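Local atomic coordinates of aminopeptidase N family protein (Idiomarina loihiensis L2TR, PDB entry 4FGM), a protein that probably works as a zinc-dependent aminopeptidase of the M61 family and holds a zinc ion with a maleic acid molecule in the adjoining pocket. Residues D158-D161 against A162-D165; V424-W427 against L428-Y431; S437-L440 against K441-Y445; E538-I541 against P542-V546; A550-D554 against E555-L559. All coordinates share one frame; numbering follows the deposited sequence.

Contact 1: residues D158-D161 against A162-D165; sequences DNYD and ALID
Ala162 N is held twice by Asn159. In the stronger bond Ala162 N donates to Asn159 OD1 at 2.9 Å, nearly along the C=O axis. This is an N-cap: Asn159 stands right before the short helix 160-163, and its side chain takes up an N-H of the first turn. CG of Asn159 lies between its own backbone N and carbonyl carbon (chi1 50°), which folds the amide back over the helix start. The second bond, from Ala162 N to Asn159 O, is bent and weak. The same Asn159 O also accepts Leu163 N at 2.9 Å in a straighter bond. One residue on, Ile164 N donates to Tyr160 O at 3.0 Å, and there the helix ends.

Ile164 CG2 lies over one face of the Tyr160 ring, a CH-pi contact. Shifted toward the rim, Ile164 CG2 is 3.5 Å from Tyr160 CZ. Leu163 CD2 meets the same ring obliquely, 3.9 Å from Tyr160 CD1. Tyr160 OH is hydrogen-bonded to Cys112 O. With an alanine in place of Tyr160, Ile164 CG2 would probably lose the face it rests on and Cys112 O its hydroxyl partner.

Asp161 and Asp165 both form salt bridges to Arg240, which would be expected to offset their like charges. They tie this turn of the N-terminal region to the chain beside the maleic acid pocket. Asp165 OD1 also accepts His239 ND1, and Asp165 CB sits 3.7 Å from Asp161 O.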
# COMPACT_ATOMS: atom_id res chain seq x y z
N ASP A 158 15.54 19.01 6.85
CA ASP A 158 15.18 20.15 7.68
C ASP A 158 14.88 19.81 9.13
O ASP A 158 15.04 20.65 10.02
CB ASP A 158 14.00 20.90 7.06
CG ASP A 158 14.33 21.52 5.72
OD1 ASP A 158 15.53 21.76 5.45
OD2 ASP A 158 13.40 21.78 4.93
N ASN A 159 14.46 18.58 9.39
CA ASN A 159 14.13 18.15 10.75
C ASN A 159 13.94 16.63 10.81
O ASN A 159 13.91 15.95 9.78
CB ASN A 159 12.86 18.85 11.22
CG ASN A 159 11.75 18.75 10.20
OD1 ASN A 159 11.39 17.66 9.76
ND2 ASN A 159 11.19 19.90 9.83
N TYR A 160 13.79 16.09 12.02
CA TYR A 160 13.62 14.66 12.17
C TYR A 160 12.48 14.10 11.32
O TYR A 160 12.62 13.03 10.71
CB TYR A 160 13.37 14.30 13.64
CG TYR A 160 13.41 12.81 13.88
CD1 TYR A 160 14.62 12.10 13.83
CD2 TYR A 160 12.24 12.09 14.12
CE1 TYR A 160 14.66 10.72 14.01
CE2 TYR A 160 12.27 10.70 14.30
CZ TYR A 160 13.49 10.03 14.24
OH TYR A 160 13.53 8.66 14.38
N ASP A 161 11.37 14.82 11.26
CA ASP A 161 10.21 14.39 10.48
C ASP A 161 10.57 14.19 9.02
O ASP A 161 10.10 13.25 8.37
CB ASP A 161 9.09 15.41 10.58
CG ASP A 161 7.86 14.99 9.79
OD1 ASP A 161 7.15 14.07 10.25
OD2 ASP A 161 7.62 15.57 8.72
N ALA A 162 11.40 15.08 8.50
CA ALA A 162 11.82 14.98 7.11
C ALA A 162 12.81 13.83 6.98
O ALA A 162 12.74 13.04 6.03
CB ALA A 162 12.46 16.29 6.66
N LEU A 163 13.72 13.73 7.94
CA LEU A 163 14.72 12.67 7.92
C LEU A 163 14.12 11.28 7.74
O LEU A 163 14.59 10.49 6.92
CB LEU A 163 15.52 12.68 9.23
CG LEU A 163 16.54 11.55 9.40
CD1 LEU A 163 17.73 11.79 8.47
CD2 LEU A 163 17.01 11.49 10.84
N ILE A 164 13.08 10.98 8.51
CA ILE A 164 12.46 9.67 8.43
C ILE A 164 11.50 9.50 7.26
O ILE A 164 10.76 8.52 7.18
CB ILE A 164 11.75 9.32 9.75
CG1 ILE A 164 10.63 10.31 10.04
CG2 ILE A 164 12.77 9.34 10.89
CD1 ILE A 164 9.81 9.95 11.26
N ASP A 165 11.52 10.45 6.33
CA ASP A 165 10.66 10.36 5.17
C ASP A 165 11.48 10.22 3.89
O ASP A 165 10.98 10.42 2.78
CB ASP A 165 9.74 11.57 5.06
CG ASP A 165 8.58 11.31 4.11
OD1 ASP A 165 8.01 10.20 4.19
OD2 ASP A 165 8.24 12.21 3.31

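Contact 2: residues V424-W427 against L428-Y431; sequences VINW and LNQY
Trp427 and Tyr431 lie side by side and point the same way. Their planes are turned 50° against each other, with 5.2 Å between the centroids of the tyrosine ring and the six-membered indole ring. This is an oblique pair, neither a stack nor a T-shape. Tyr431 CD1 lies over one face of the indole, and CD1 and CE1 are the tyrosine's nearest atoms. The closest approach is 3.5 Å, from Tyr431 CE1 to Trp427 CH2. Trp427 has CG anti to the backbone N (chi1 -171°), which carries the indole along the helix toward Tyr431.

Leu428 comes at the indole differently. Leu428 CD2 sits at the rim, near the ring plane, 3.8 Å from Trp427 CE3. The other methyl, Leu428 CD1, runs beside Val424 CG1 at 4.1 Å. On another side of the helix the Asn429 amide crosses Ile425, with Asn429 ND2 3.7 Å from Ile425 CG1.

Two main-chain bonds run alongside these last two pairs. Leu428 N donates to Val424 O at 3.1 Å, and Asn429 N to Ile425 O at 2.8 Å. The next bond, Gln430 N to Asn426 O, is weak, and Gln430 leaves helical angles. Trp427 NE1 is hydrogen-bonded to Glu411 on helix 401-413, whose side chains also meet both rings. Here the last turn of the amphipathic helix 423-429 packs with the residues just after it, in the helical part of the enzyme.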
# COMPACT_ATOMS: atom_id res chain seq x y z
N VAL A 424 -14.05 17.26 3.92
CA VAL A 424 -14.42 16.93 2.55
C VAL A 424 -15.93 16.94 2.27
O VAL A 424 -16.37 17.50 1.26
CB VAL A 424 -13.84 15.55 2.13
CG1 VAL A 424 -14.32 15.16 0.74
CG2 VAL A 424 -12.32 15.62 2.14
N ILE A 425 -16.74 16.35 3.15
CA ILE A 425 -18.18 16.36 2.91
C ILE A 425 -18.74 17.78 2.98
O ILE A 425 -19.54 18.18 2.13
CB ILE A 425 -18.94 15.43 3.90
CG1 ILE A 425 -20.37 15.23 3.40
CG2 ILE A 425 -18.95 16.03 5.30
CD1 ILE A 425 -21.20 14.29 4.25
N ASN A 426 -18.31 18.56 3.98
CA ASN A 426 -18.77 19.93 4.11
C ASN A 426 -18.32 20.75 2.92
O ASN A 426 -19.07 21.59 2.41
CB ASN A 426 -18.23 20.55 5.40
CG ASN A 426 -18.88 19.97 6.64
OD1 ASN A 426 -18.50 20.29 7.76
ND2 ASN A 426 -19.88 19.11 6.45
N TRP A 427 -17.10 20.50 2.45
CA TRP A 427 -16.55 21.21 1.30
C TRP A 427 -17.44 20.97 0.08
O TRP A 427 -17.64 21.86 -0.74
CB TRP A 427 -15.12 20.73 1.01
CG TRP A 427 -14.41 21.55 -0.01
CD1 TRP A 427 -13.68 22.68 0.21
CD2 TRP A 427 -14.37 21.33 -1.43
NE1 TRP A 427 -13.18 23.17 -0.98
CE2 TRP A 427 -13.59 22.36 -2.00
CE3 TRP A 427 -14.91 20.35 -2.27
CZ2 TRP A 427 -13.35 22.44 -3.37
CZ3 TRP A 427 -14.67 20.43 -3.64
CH2 TRP A 427 -13.89 21.47 -4.17
N LEU A 428 -17.97 19.76 -0.03
CA LEU A 428 -18.84 19.42 -1.14
C LEU A 428 -20.26 19.95 -0.91
O LEU A 428 -20.94 20.35 -1.85
CB LEU A 428 -18.86 17.90 -1.36
CG LEU A 428 -17.55 17.30 -1.88
CD1 LEU A 428 -17.54 15.79 -1.66
CD2 LEU A 428 -17.40 17.64 -3.35
N ASN A 429 -20.70 19.96 0.35
CA ASN A 429 -22.04 20.45 0.67
C ASN A 429 -22.17 21.96 0.52
O ASN A 429 -23.29 22.49 0.52
CB ASN A 429 -22.45 20.02 2.08
CG ASN A 429 -22.83 18.55 2.16
OD1 ASN A 429 -23.11 17.92 1.13
ND2 ASN A 429 -22.87 18.01 3.37
N GLN A 430 -21.04 22.66 0.42
CA GLN A 430 -21.05 24.10 0.26
C GLN A 430 -20.52 24.46 -1.13
O GLN A 430 -20.05 25.57 -1.35
CB GLN A 430 -20.20 24.78 1.34
CG GLN A 430 -20.78 24.75 2.77
CD GLN A 430 -21.97 25.70 2.98
OE1 GLN A 430 -22.00 26.81 2.45
NE2 GLN A 430 -22.94 25.26 3.78
N TYR A 431 -20.59 23.50 -2.05
CA TYR A 431 -20.13 23.70 -3.43
C TYR A 431 -21.39 23.95 -4.27
O TYR A 431 -22.29 23.12 -4.32
CB TYR A 431 -19.40 22.46 -3.95
CG TYR A 431 -18.50 22.72 -5.15
CD1 TYR A 431 -17.12 22.88 -4.98
CD2 TYR A 431 -19.02 22.82 -6.44
CE1 TYR A 431 -16.29 23.13 -6.07
CE2 TYR A 431 -18.19 23.07 -7.53
CZ TYR A 431 -16.82 23.23 -7.34
OH TYR A 431 -16.00 23.49 -8.41

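Contact 3: residues S437-L440 against K441-Y445; sequences SDFL and KDALY
Leu440 and Leu444, one turn apart on helix 437-445, meet through their methyls. Leu440 CG is anti to the backbone N (chi1 -165°), beside the carbonyl carbon, which leads the branch toward the next turn and puts Leu440 CD1 3.7 Å from Leu444 CD1. Leu444 is less regular. Its chi1 of -100° is well off a staggered value, which suggests some strain. Leu444 CB lies 3.1 Å from Leu440 O, the atom that also accepts Leu444 N at 2.8 Å.

Phe439 swings out to helix 378-394, where it meets Ser386, Leu387 and Met390. Ala443 CB sits over one face of its ring, offset toward the rim, 4.1 Å from Phe439 CZ. The chi1 of 156°, some way from fully anti, turns the ring over that methyl.

On the solvent side Lys441 is extended beyond CG. Its aliphatic chain runs past Ser437 O, and Lys441 CE comes to 4.0 Å from Ser437 OG. Asp442 starts out as Lys441 does, with CG beside the backbone N. Asp442 OD2 comes to 3.2 Å from Asp438 O, an approach of two acceptors and not a bond.

Main-chain bonds from Lys441 N, Asp442 N and Ala443 N to the residues four before them complete the helix. The chemistry splits by side. Leu440 meets Leu444, and Ala443 meets the Phe439 ring, by apolar contact. Asp438 OD1 and Lys441 NZ stay 5.8 Å apart, so any attraction between them is probably a weak, screened one.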
# COMPACT_ATOMS: atom_id res chain seq x y z
N SER A 437 -24.53 15.03 -0.12
CA SER A 437 -24.58 14.83 1.32
C SER A 437 -25.18 13.52 1.82
O SER A 437 -24.50 12.76 2.53
CB SER A 437 -25.32 16.00 1.98
OG SER A 437 -25.27 15.89 3.40
N ASP A 438 -26.43 13.25 1.49
CA ASP A 438 -27.06 12.01 1.96
C ASP A 438 -26.29 10.78 1.51
O ASP A 438 -26.08 9.85 2.30
CB ASP A 438 -28.51 11.91 1.48
CG ASP A 438 -29.42 12.92 2.17
OD1 ASP A 438 -29.11 13.30 3.32
OD2 ASP A 438 -30.44 13.31 1.57
N PHE A 439 -25.85 10.78 0.26
CA PHE A 439 -25.11 9.64 -0.24
C PHE A 439 -23.81 9.40 0.52
O PHE A 439 -23.56 8.29 1.00
CB PHE A 439 -24.77 9.83 -1.71
CG PHE A 439 -23.57 9.05 -2.14
CD1 PHE A 439 -23.65 7.67 -2.34
CD2 PHE A 439 -22.34 9.68 -2.29
CE1 PHE A 439 -22.51 6.93 -2.65
CE2 PHE A 439 -21.19 8.95 -2.60
CZ PHE A 439 -21.28 7.57 -2.79
N LEU A 440 -22.97 10.43 0.61
CA LEU A 440 -21.68 10.33 1.27
C LEU A 440 -21.78 9.96 2.76
O LEU A 440 -20.95 9.20 3.25
CB LEU A 440 -20.89 11.63 1.09
CG LEU A 440 -19.39 11.53 1.42
CD1 LEU A 440 -18.71 10.56 0.47
CD2 LEU A 440 -18.73 12.89 1.30
N LYS A 441 -22.78 10.49 3.46
CA LYS A 441 -22.95 10.16 4.88
C LYS A 441 -23.28 8.68 5.05
O LYS A 441 -22.81 8.03 5.99
CB LYS A 441 -24.06 10.99 5.52
CG LYS A 441 -23.64 12.36 5.99
CD LYS A 441 -24.79 13.04 6.71
CE LYS A 441 -24.46 14.48 7.06
NZ LYS A 441 -25.65 15.16 7.65
N ASP A 442 -24.10 8.13 4.15
CA ASP A 442 -24.46 6.72 4.24
C ASP A 442 -23.26 5.87 3.83
O ASP A 442 -23.00 4.84 4.44
CB ASP A 442 -25.65 6.39 3.33
CG ASP A 442 -26.94 7.06 3.79
OD1 ASP A 442 -27.06 7.36 4.99
OD2 ASP A 442 -27.84 7.27 2.94
N ALA A 443 -22.54 6.33 2.82
CA ALA A 443 -21.37 5.62 2.32
C ALA A 443 -20.28 5.58 3.39
O ALA A 443 -19.55 4.60 3.52
CB ALA A 443 -20.83 6.31 1.07
N LEU A 444 -20.20 6.66 4.17
CA LEU A 444 -19.20 6.81 5.21
C LEU A 444 -19.51 6.23 6.59
O LEU A 444 -18.62 5.69 7.25
CB LEU A 444 -18.87 8.30 5.37
CG LEU A 444 -17.62 8.92 4.73
CD1 LEU A 444 -17.46 8.49 3.29
CD2 LEU A 444 -17.73 10.43 4.84
N TYR A 445 -20.77 6.32 7.02
CA TYR A 445 -21.12 5.85 8.36
C TYR A 445 -22.08 4.67 8.46
O TYR A 445 -22.24 4.11 9.54
CB TYR A 445 -21.62 7.04 9.17
CG TYR A 445 -20.61 8.18 9.19
CD1 TYR A 445 -19.43 8.07 9.91
CD2 TYR A 445 -20.81 9.32 8.41
CE1 TYR A 445 -18.45 9.07 9.86
CE2 TYR A 445 -19.84 10.33 8.35
CZ TYR A 445 -18.67 10.20 9.08
OH TYR A 445 -17.70 11.19 9.02

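Contact 4: residues E538-I541 against P542-V546; sequences ERYI and PGDTV
Ile541 to Asp544 form a type II beta turn, closed by Asp544 N donating to Ile541 O at 3.1 Å. Gly543 takes a positive phi of 104°, where a CB would be jammed against the preceding carbonyl oxygen.

The Asp544 side chain reaches back over the turn. Asp544 OD2 accepts Ile541 N at 3.0 Å in a fairly straight bond. The N-H comes from above the carboxylate plane, 45° out of it. CG of Asp544 is anti to its carbonyl carbon, which turns the carboxylate toward Ile541. Asp544 OD2 also lies at the edge of the Tyr540 ring, 4.0 Å from Tyr540 CD1, and the carboxylate and ring planes are steeply inclined.

Val546 CG1 meets the tyrosine obliquely, 3.4 Å from Tyr540 CE1. Tyr540 also stacks on Trp563, and its OH is hydrogen-bonded to Asp524. The turn links helix 533-537 to strand 545-552, in what is probably the PDZ domain, and Tyr540 ties it to the loops holding Asp524 and Trp563.

Ile541 is thus gripped through both its N and its O by one residue. Asp544 supplies backbone donor and side-chain acceptor together. The bond from Ile541 N probably helps to stabilise the carboxylate's negative charge.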
# COMPACT_ATOMS: atom_id res chain seq x y z
N GLU A 538 -17.79 -29.90 -11.13
CA GLU A 538 -18.66 -29.68 -12.30
C GLU A 538 -19.68 -30.82 -12.35
O GLU A 538 -20.41 -30.97 -13.32
CB GLU A 538 -17.82 -29.66 -13.59
CG GLU A 538 -17.82 -30.98 -14.36
CD GLU A 538 -16.45 -31.38 -14.90
OE1 GLU A 538 -16.07 -32.56 -14.74
OE2 GLU A 538 -15.77 -30.52 -15.50
N ARG A 539 -19.73 -31.62 -11.30
CA ARG A 539 -20.64 -32.76 -11.25
C ARG A 539 -21.79 -32.54 -10.30
O ARG A 539 -22.65 -33.41 -10.16
CB ARG A 539 -19.88 -34.00 -10.80
CG ARG A 539 -19.02 -34.58 -11.87
CD ARG A 539 -17.88 -35.32 -11.27
NE ARG A 539 -16.97 -35.80 -12.29
CZ ARG A 539 -15.72 -36.17 -12.04
NH1 ARG A 539 -15.26 -36.11 -10.80
NH2 ARG A 539 -14.94 -36.59 -13.02
N TYR A 540 -21.80 -31.39 -9.65
CA TYR A 540 -22.84 -31.12 -8.69
C TYR A 540 -23.67 -29.90 -9.00
O TYR A 540 -23.26 -29.03 -9.75
CB TYR A 540 -22.20 -30.96 -7.32
CG TYR A 540 -21.33 -32.13 -6.97
CD1 TYR A 540 -21.89 -33.37 -6.68
CD2 TYR A 540 -19.95 -32.02 -6.97
CE1 TYR A 540 -21.10 -34.46 -6.40
CE2 TYR A 540 -19.14 -33.10 -6.69
CZ TYR A 540 -19.72 -34.32 -6.41
OH TYR A 540 -18.93 -35.41 -6.13
N ILE A 541 -24.86 -29.87 -8.41
CA ILE A 541 -25.77 -28.74 -8.55
C ILE A 541 -26.28 -28.47 -7.14
O ILE A 541 -26.22 -29.33 -6.27
CB ILE A 541 -26.97 -29.04 -9.49
CG1 ILE A 541 -27.82 -30.17 -8.93
CG2 ILE A 541 -26.45 -29.39 -10.89
CD1 ILE A 541 -29.10 -30.40 -9.71
N PRO A 542 -26.78 -27.25 -6.89
CA PRO A 542 -27.28 -26.93 -5.55
C PRO A 542 -28.24 -28.01 -5.03
O PRO A 542 -29.11 -28.48 -5.76
CB PRO A 542 -27.96 -25.58 -5.75
CG PRO A 542 -27.10 -24.95 -6.81
CD PRO A 542 -26.88 -26.09 -7.79
N GLY A 543 -28.07 -28.40 -3.78
CA GLY A 543 -28.92 -29.41 -3.19
C GLY A 543 -28.24 -30.76 -3.06
O GLY A 543 -28.67 -31.60 -2.27
N ASP A 544 -27.19 -30.99 -3.85
CA ASP A 544 -26.49 -32.26 -3.77
C ASP A 544 -25.66 -32.32 -2.50
O ASP A 544 -25.14 -31.30 -2.03
CB ASP A 544 -25.57 -32.47 -4.98
CG ASP A 544 -26.34 -32.76 -6.25
OD1 ASP A 544 -27.50 -33.22 -6.15
OD2 ASP A 544 -25.79 -32.55 -7.35
N THR A 545 -25.54 -33.51 -1.93
CA THR A 545 -24.75 -33.68 -0.72
C THR A 545 -23.61 -34.66 -0.94
O THR A 545 -23.78 -35.70 -1.56
CB THR A 545 -25.62 -34.19 0.44
OG1 THR A 545 -26.67 -33.25 0.69
CG2 THR A 545 -24.77 -34.35 1.71
N VAL A 546 -22.43 -34.29 -0.45
CA VAL A 546 -21.25 -35.13 -0.57
C VAL A 546 -20.52 -35.13 0.77
O VAL A 546 -20.74 -34.26 1.62
CB VAL A 546 -20.27 -34.61 -1.63
CG1 VAL A 546 -20.94 -34.61 -3.00
CG2 VAL A 546 -19.78 -33.22 -1.26

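Contact 5: residues A550-D554 against E555-L559; sequences AFRRD and ELMTL
The Phe551 ring carries Leu556 CD1 over the centre of one face, a CH-pi contact of 3.8 Å to the centroid and only 7° off the normal. The Arg552 guanidinium is covered on one face by Met557, a selenomethionine, whose SE is 3.6 Å from Arg552 CZ. The third flat group, the Arg553 guanidinium, has Arg552 CG over one face, near the rim. Glu555 OE2 and a water lie at its edge.

Arg552 to Glu555 make the type II' turn of a beta hairpin, strands 545-552 and 555-562 of the probable PDZ domain. Ala550 with Met557 and Arg552 with Glu555 are hydrogen-bonded pairs; Phe551 with Leu556 is a non-hydrogen-bonded pair. An alanine in place of Phe551 would probably leave Leu556 CD1 without its CH-pi partner and Leu556 CB without the ring edge packed on it.

Arg553 NH2 forms a salt bridge to Glu555 OE2 at 2.9 Å. It meets the oxygen from above the carboxylate plane. The water accepts from Arg553 NE and donates to both Glu555 OE2 and Asp554 OD1. Arg552 instead pairs with Asp518. At the turn, then, Arg553 and the water probably ease the repulsion between two neighbouring acids.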
# COMPACT_ATOMS: atom_id res chain seq x y z
N ALA A 550 -11.30 -33.94 5.61
CA ALA A 550 -10.33 -32.89 5.75
C ALA A 550 -9.64 -32.96 7.08
O ALA A 550 -10.19 -33.42 8.07
CB ALA A 550 -11.00 -31.54 5.58
N PHE A 551 -8.41 -32.49 7.08
CA PHE A 551 -7.62 -32.47 8.29
C PHE A 551 -7.67 -31.15 9.02
O PHE A 551 -7.55 -30.08 8.36
CB PHE A 551 -6.15 -32.71 7.99
CG PHE A 551 -5.78 -34.14 7.81
CD1 PHE A 551 -5.80 -34.99 8.91
CD2 PHE A 551 -5.40 -34.62 6.56
CE1 PHE A 551 -5.45 -36.32 8.77
CE2 PHE A 551 -5.05 -35.95 6.41
CZ PHE A 551 -5.07 -36.81 7.51
N ARG A 552 -7.92 -31.18 10.33
CA ARG A 552 -7.88 -29.93 11.10
C ARG A 552 -6.63 -30.32 11.93
O ARG A 552 -6.68 -31.28 12.75
CB ARG A 552 -9.09 -29.70 12.00
CG ARG A 552 -8.81 -28.51 12.95
CD ARG A 552 -10.11 -27.88 13.41
NE ARG A 552 -10.93 -27.53 12.25
CZ ARG A 552 -12.26 -27.44 12.29
NH1 ARG A 552 -12.92 -27.66 13.45
NH2 ARG A 552 -12.95 -27.16 11.19
N ARG A 553 -5.53 -29.59 11.74
CA ARG A 553 -4.26 -29.92 12.40
C ARG A 553 -4.00 -31.36 11.92
O ARG A 553 -3.99 -31.61 10.71
CB ARG A 553 -4.35 -29.88 13.93
CG ARG A 553 -4.61 -28.47 14.40
CD ARG A 553 -4.62 -28.45 15.91
NE ARG A 553 -5.74 -29.23 16.44
CZ ARG A 553 -6.97 -28.74 16.65
NH1 ARG A 553 -7.25 -27.45 16.38
NH2 ARG A 553 -7.91 -29.53 17.17
N ASP A 554 -3.78 -32.31 12.83
CA ASP A 554 -3.52 -33.67 12.39
C ASP A 554 -4.72 -34.59 12.62
O ASP A 554 -4.57 -35.81 12.63
CB ASP A 554 -2.29 -34.23 13.10
CG ASP A 554 -2.57 -34.65 14.53
OD1 ASP A 554 -3.24 -33.91 15.28
OD2 ASP A 554 -2.08 -35.72 14.92
N GLU A 555 -5.90 -34.01 12.79
CA GLU A 555 -7.11 -34.80 13.00
C GLU A 555 -7.90 -34.84 11.70
O GLU A 555 -8.13 -33.81 11.07
CB GLU A 555 -7.96 -34.15 14.10
CG GLU A 555 -7.25 -34.06 15.44
CD GLU A 555 -8.01 -33.24 16.46
OE1 GLU A 555 -9.23 -33.45 16.62
OE2 GLU A 555 -7.38 -32.38 17.12
N LEU A 556 -8.29 -36.04 11.28
CA LEU A 556 -9.07 -36.20 10.06
C LEU A 556 -10.55 -36.08 10.37
O LEU A 556 -11.08 -36.80 11.21
CB LEU A 556 -8.82 -37.58 9.41
CG LEU A 556 -9.57 -37.71 8.07
CD1 LEU A 556 -8.94 -36.78 7.04
CD2 LEU A 556 -9.53 -39.15 7.57
N MSE A 557 -11.21 -35.16 9.70
CA MSE A 557 -12.63 -34.96 9.90
C MSE A 557 -13.40 -35.55 8.73
O MSE A 557 -12.96 -35.47 7.58
CB MSE A 557 -12.97 -33.46 9.98
CG MSE A 557 -12.28 -32.70 11.10
SE MSE A 557 -12.75 -30.81 11.06
CE MSE A 557 -11.95 -30.35 9.35
N THR A 558 -14.54 -36.16 9.03
CA THR A 558 -15.40 -36.74 8.01
C THR A 558 -16.64 -35.86 8.11
O THR A 558 -17.44 -36.01 9.04
CB THR A 558 -15.76 -38.20 8.32
OG1 THR A 558 -14.55 -38.97 8.36
CG2 THR A 558 -16.68 -38.78 7.26
N LEU A 559 -16.79 -34.94 7.17
CA LEU A 559 -17.90 -34.00 7.17
C LEU A 559 -18.90 -34.21 6.03
O LEU A 559 -18.58 -34.79 5.00
CB LEU A 559 -17.35 -32.58 7.08
CG LEU A 559 -16.26 -32.20 8.09
CD1 LEU A 559 -15.67 -30.84 7.75
CD2 LEU A 559 -16.85 -32.18 9.48
O HOH W 1 -4.66 -32.04 16.67

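How the contacts relate
All five contacts are local and follow one another along the chain. None nests in or crosses another, and none closes a long loop. Contact 1 forms a helical turn in the N-terminal M61 region. Contacts 2 and 3 lie on successive helices, 423-429 and 437-445, and do touch. Ile425 CG1 packs 3.5 Å from Leu440 CD2, and Asn429 ND2 is probably hydrogen-bonded to Ser437 OG. Contacts 4 and 5 belong to the probable PDZ domain. Contact 4 is the turn leading into strand 545-552, and contact 5 is the hairpin turn leaving it, about 22 Å away between centres. Contact 1 lies across the chain's centre from both.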